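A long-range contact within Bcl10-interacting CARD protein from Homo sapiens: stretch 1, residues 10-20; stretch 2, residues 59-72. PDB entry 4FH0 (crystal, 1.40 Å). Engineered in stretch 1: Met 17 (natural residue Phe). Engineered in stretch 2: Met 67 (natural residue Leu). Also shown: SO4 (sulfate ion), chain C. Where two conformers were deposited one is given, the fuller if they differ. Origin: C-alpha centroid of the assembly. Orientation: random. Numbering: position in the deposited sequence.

Stretch 1, residues 10-20: RLVQDTPMLTG
Stretch 2 59-72: LRVRLCDLMSHLQR

Two helices from distant parts of one chain lie side by side and run in nearly opposite directions. Helix 10-18 and helix 59-72 make an angle of 175° between their N-to-C directions, and their axes approach to 10.3 Å. The register is set by three closest pairs: the CA atoms of Leu 11 and Gln 71 are 7.2 Å apart, those of Thr 15 and Met 67 6.9 Å, and those of Thr 19 and Arg 60 6.0 Å. Steps of four residues, Leu 11, Thr 15 and Thr 19, bring stretch 1 repeatedly to its partner. Stretch 2 is regular helix throughout. Stretch 1 is kinked at Pro 16 and Met 17, whose N atoms make no bond to the preceding turn; proline has no amide hydrogen to give. Leu 18 N then bonds to Asp 14 O at 2.9 Å. Together the stretches bury 490 Å².

The apolar center is built around Met 67, an engineered selenomethionine where the natural sequence has Leu. Its chi1 and chi2 are both m (-59° and -58°), while chi3, at 107°, lies between wells. SE of Met 67 touches two leucines, 3.7 Å from CD1 of Leu 11 and 4.0 Å from CD1 of Leu 18. Leu 11, chi1 t and chi2 p, points toward stretch 2 and also sets its CD2 3.8 Å from CB of Leu 70 (m, t). Leu 18 adopts m, t; Leu 63, also m, t, brings its CD1 to 4.1 Å from the backbone O of Leu 18.

Thr 15 has a small side chain that fits where the backbones run close. With chi1 at -75° (m), its OG1 donates a hydrogen bond to O of Leu 11, one turn back, at 2.7 Å, satisfying the hydroxyl within its own helix. OG1 of Thr 15 also lies 3.8 Å from CB of Met 67 and 2.9 Å from NE2 of Gln 71. Gln 71 (chi1 m, chi2 t, chi3 13°) is extended enough to reach Thr 15, and its CD lies 3.8 Å from CG2 of Val 12, whose chi1 is t.

Thr 19 uses both branches of its side chain. At chi1 60° (p), OG1 of Thr 19 donates to O of Thr 15 at 2.8 Å, while CG2 of Thr 19 faces stretch 2, 3.9 Å from SG of Cys 64, 4.1 Å from CG of Met 67 and 4.2 Å from CB of Leu 63. Cys 64, its chi1 m and its CA-to-CB bond sideways, adds its sulfur to the CG2 contact.

Arg 60 leaves its helix sideways, but chi1 to chi3 are all t and chi4 is -83°, so the long chain comes nearer. NE of Arg 60 donates a weak hydrogen bond to O of Thr 19 (3.0 Å, 129°), which lies near the guanidinium plane. A water extends the link, accepting from NH2 of Arg 60 at 3.0 Å and donating to O of Pro 16 at 2.9 Å.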

# COMPACT_ATOMS: atom_id res chain seq x y z
N ARG A 10 -0.17 -10.05 -8.04
CA ARG A 10 -0.32 -10.33 -6.61
C ARG A 10 -1.16 -9.24 -5.96
O ARG A 10 -2.07 -9.53 -5.17
CB ARG A 10 1.05 -10.43 -5.93
CG ARG A 10 1.82 -11.67 -6.34
CD ARG A 10 3.12 -11.81 -5.56
NE ARG A 10 2.86 -11.95 -4.14
CZ ARG A 10 3.73 -11.73 -3.17
NH1 ARG A 10 4.98 -11.37 -3.44
NH2 ARG A 10 3.34 -11.87 -1.92
N LEU A 11 -0.87 -7.99 -6.27
CA LEU A 11 -1.58 -6.89 -5.63
C LEU A 11 -3.06 -6.91 -5.98
O LEU A 11 -3.91 -6.68 -5.11
CB LEU A 11 -0.96 -5.53 -5.97
CG LEU A 11 -1.42 -4.40 -5.04
CD1 LEU A 11 -1.09 -4.70 -3.58
CD2 LEU A 11 -0.82 -3.09 -5.47
N VAL A 12 -3.38 -7.19 -7.24
CA VAL A 12 -4.78 -7.32 -7.63
C VAL A 12 -5.43 -8.42 -6.81
O VAL A 12 -6.53 -8.24 -6.28
CB VAL A 12 -4.90 -7.61 -9.14
CG1 VAL A 12 -6.30 -8.15 -9.50
CG2 VAL A 12 -4.57 -6.36 -9.93
N GLN A 13 -4.75 -9.56 -6.69
CA GLN A 13 -5.30 -10.68 -5.93
C GLN A 13 -5.53 -10.30 -4.47
O GLN A 13 -6.57 -10.61 -3.91
CB GLN A 13 -4.38 -11.91 -5.99
CG GLN A 13 -4.96 -13.10 -5.25
CD GLN A 13 -4.05 -14.33 -5.24
OE1 GLN A 13 -3.00 -14.36 -5.89
NE2 GLN A 13 -4.43 -15.33 -4.45
N ASP A 14 -4.56 -9.61 -3.87
CA ASP A 14 -4.58 -9.30 -2.45
C ASP A 14 -5.42 -8.10 -2.05
O ASP A 14 -5.60 -7.85 -0.87
CB ASP A 14 -3.15 -9.04 -1.96
CG ASP A 14 -2.30 -10.29 -1.92
OD1 ASP A 14 -2.87 -11.40 -1.84
OD2 ASP A 14 -1.05 -10.17 -1.92
N THR A 15 -5.88 -7.31 -3.02
CA THR A 15 -6.54 -6.05 -2.70
C THR A 15 -7.78 -6.16 -1.80
O THR A 15 -7.89 -5.43 -0.81
CB THR A 15 -6.81 -5.20 -3.97
OG1 THR A 15 -5.57 -4.63 -4.41
CG2 THR A 15 -7.78 -4.08 -3.70
N PRO A 16 -8.70 -7.07 -2.11
CA PRO A 16 -9.86 -7.19 -1.22
C PRO A 16 -9.49 -7.52 0.24
O PRO A 16 -10.05 -6.92 1.16
CB PRO A 16 -10.72 -8.27 -1.90
CG PRO A 16 -10.37 -8.14 -3.31
CD PRO A 16 -8.90 -7.84 -3.35
N MSE A 17 -8.52 -8.39 0.46
CA MSE A 17 -8.09 -8.67 1.83
C MSE A 17 -7.39 -7.46 2.46
O MSE A 17 -7.69 -7.10 3.59
CB MSE A 17 -7.20 -9.91 1.87
CG MSE A 17 -8.01 -11.19 1.83
SE MSE A 17 -6.95 -12.75 2.28
CE MSE A 17 -6.55 -12.29 4.13
N LEU A 18 -6.45 -6.87 1.75
CA LEU A 18 -5.69 -5.71 2.25
C LEU A 18 -6.58 -4.56 2.67
O LEU A 18 -6.26 -3.84 3.62
CB LEU A 18 -4.71 -5.19 1.16
CG LEU A 18 -3.42 -5.97 0.97
CD1 LEU A 18 -2.80 -5.58 -0.36
CD2 LEU A 18 -2.47 -5.65 2.09
N THR A 19 -7.68 -4.37 1.96
CA THR A 19 -8.56 -3.22 2.18
C THR A 19 -9.71 -3.56 3.13
O THR A 19 -10.52 -2.71 3.46
CB THR A 19 -9.12 -2.67 0.87
OG1 THR A 19 -9.87 -3.68 0.18
CG2 THR A 19 -7.98 -2.16 -0.04
N GLY A 20 -9.79 -4.80 3.59
CA GLY A 20 -10.83 -5.15 4.55
C GLY A 20 -10.67 -4.40 5.85
O GLY A 20 -9.55 -4.21 6.32
N LEU A 59 -10.04 5.77 5.89
CA LEU A 59 -8.85 4.99 5.62
C LEU A 59 -9.08 3.98 4.50
O LEU A 59 -8.23 3.84 3.62
CB LEU A 59 -8.39 4.31 6.90
CG LEU A 59 -7.14 3.46 6.74
CD1 LEU A 59 -5.96 4.30 6.31
CD2 LEU A 59 -6.86 2.77 8.06
N ARG A 60 -10.24 3.31 4.49
CA ARG A 60 -10.47 2.30 3.46
C ARG A 60 -10.50 2.94 2.06
O ARG A 60 -9.99 2.36 1.09
CB ARG A 60 -11.75 1.50 3.72
CG ARG A 60 -12.05 0.44 2.67
CD ARG A 60 -12.96 -0.68 3.21
NE ARG A 60 -13.08 -1.81 2.28
CZ ARG A 60 -13.92 -1.85 1.25
NH1 ARG A 60 -14.72 -0.81 1.00
NH2 ARG A 60 -13.96 -2.91 0.45
N VAL A 61 -11.12 4.11 1.95
CA VAL A 61 -11.19 4.80 0.66
C VAL A 61 -9.78 5.17 0.20
O VAL A 61 -9.42 4.93 -0.96
CB VAL A 61 -12.10 6.05 0.75
CG1 VAL A 61 -11.92 6.96 -0.48
CG2 VAL A 61 -13.54 5.61 0.89
N ARG A 62 -8.97 5.73 1.10
CA ARG A 62 -7.59 6.06 0.77
C ARG A 62 -6.81 4.81 0.38
O ARG A 62 -6.04 4.85 -0.58
CB ARG A 62 -6.94 6.79 1.94
CG ARG A 62 -7.43 8.22 2.07
CD ARG A 62 -6.77 8.92 3.23
NE ARG A 62 -7.36 8.60 4.52
CZ ARG A 62 -6.69 8.20 5.60
NH1 ARG A 62 -5.39 7.96 5.56
NH2 ARG A 62 -7.36 8.02 6.74
N LEU A 63 -7.02 3.71 1.08
CA LEU A 63 -6.29 2.48 0.74
C LEU A 63 -6.68 1.95 -0.63
O LEU A 63 -5.84 1.53 -1.39
CB LEU A 63 -6.51 1.38 1.77
CG LEU A 63 -5.55 1.35 2.91
CD1 LEU A 63 -6.04 0.27 3.87
CD2 LEU A 63 -4.14 1.05 2.40
N CYS A 64 -7.98 1.93 -0.91
CA CYS A 64 -8.43 1.46 -2.20
C CYS A 64 -7.85 2.34 -3.30
O CYS A 64 -7.47 1.85 -4.36
CB CYS A 64 -9.95 1.46 -2.28
SG CYS A 64 -10.78 0.19 -1.28
N ASP A 65 -7.80 3.65 -3.06
CA ASP A 65 -7.22 4.56 -4.05
C ASP A 65 -5.72 4.32 -4.20
O ASP A 65 -5.19 4.38 -5.29
CB ASP A 65 -7.52 6.02 -3.70
CG ASP A 65 -8.96 6.39 -3.90
OD1 ASP A 65 -9.71 5.61 -4.52
OD2 ASP A 65 -9.34 7.48 -3.42
N LEU A 66 -5.04 4.01 -3.10
CA LEU A 66 -3.62 3.69 -3.17
C LEU A 66 -3.42 2.42 -4.00
O LEU A 66 -2.52 2.35 -4.84
CB LEU A 66 -3.03 3.53 -1.77
CG LEU A 66 -1.54 3.14 -1.75
CD1 LEU A 66 -0.67 4.15 -2.43
CD2 LEU A 66 -1.09 2.91 -0.31
N MSE A 67 -4.25 1.41 -3.76
CA MSE A 67 -4.12 0.19 -4.54
C MSE A 67 -4.31 0.44 -6.02
O MSE A 67 -3.56 -0.08 -6.83
CB MSE A 67 -5.12 -0.87 -4.09
CG MSE A 67 -5.00 -1.28 -2.64
SE MSE A 67 -3.22 -1.99 -2.17
CE MSE A 67 -2.58 -0.46 -1.16
N SER A 68 -5.30 1.26 -6.37
CA SER A 68 -5.53 1.58 -7.77
C SER A 68 -4.33 2.31 -8.36
O SER A 68 -3.94 2.06 -9.49
CB SER A 68 -6.77 2.44 -7.93
OG SER A 68 -7.92 1.74 -7.51
N HIS A 69 -3.78 3.24 -7.59
CA HIS A 69 -2.61 3.99 -8.02
C HIS A 69 -1.43 3.07 -8.32
O HIS A 69 -0.78 3.20 -9.36
CB HIS A 69 -2.27 5.01 -6.94
CG HIS A 69 -1.05 5.81 -7.23
ND1 HIS A 69 -1.10 7.13 -7.61
CD2 HIS A 69 0.27 5.49 -7.18
CE1 HIS A 69 0.12 7.58 -7.79
NE2 HIS A 69 0.97 6.60 -7.55
N LEU A 70 -1.15 2.13 -7.41
CA LEU A 70 -0.02 1.23 -7.58
C LEU A 70 -0.25 0.29 -8.75
O LEU A 70 0.67 0.03 -9.52
CB LEU A 70 0.22 0.44 -6.30
CG LEU A 70 0.61 1.25 -5.07
CD1 LEU A 70 0.45 0.41 -3.83
CD2 LEU A 70 2.04 1.76 -5.18
N GLN A 71 -1.46 -0.25 -8.86
CA GLN A 71 -1.75 -1.16 -9.97
C GLN A 71 -1.57 -0.49 -11.32
O GLN A 71 -1.10 -1.14 -12.28
CB GLN A 71 -3.17 -1.74 -9.83
CG GLN A 71 -3.32 -2.66 -8.61
CD GLN A 71 -4.75 -2.96 -8.21
OE1 GLN A 71 -5.67 -2.70 -8.95
NE2 GLN A 71 -4.91 -3.53 -7.04
N ARG A 72 -1.95 0.78 -11.43
CA ARG A 72 -1.80 1.47 -12.72
C ARG A 72 -0.35 1.87 -13.01
O ARG A 72 0.05 1.99 -14.18
CB ARG A 72 -2.77 2.68 -12.82
CG ARG A 72 -2.40 3.95 -12.08
CD ARG A 72 -3.36 5.12 -12.42
NE ARG A 72 -4.76 4.81 -12.10
CZ ARG A 72 -5.39 5.15 -10.97
NH1 ARG A 72 -4.77 5.83 -10.02
NH2 ARG A 72 -6.65 4.78 -10.79
S SO4 C . 7.15 -10.24 -0.67
O1 SO4 C . 5.69 -10.35 -0.56
O2 SO4 C . 7.56 -10.50 -2.05
O3 SO4 C . 7.60 -8.93 -0.22
O4 SO4 C . 7.78 -11.25 0.20
O HOH W 1 -12.42 -5.29 1.32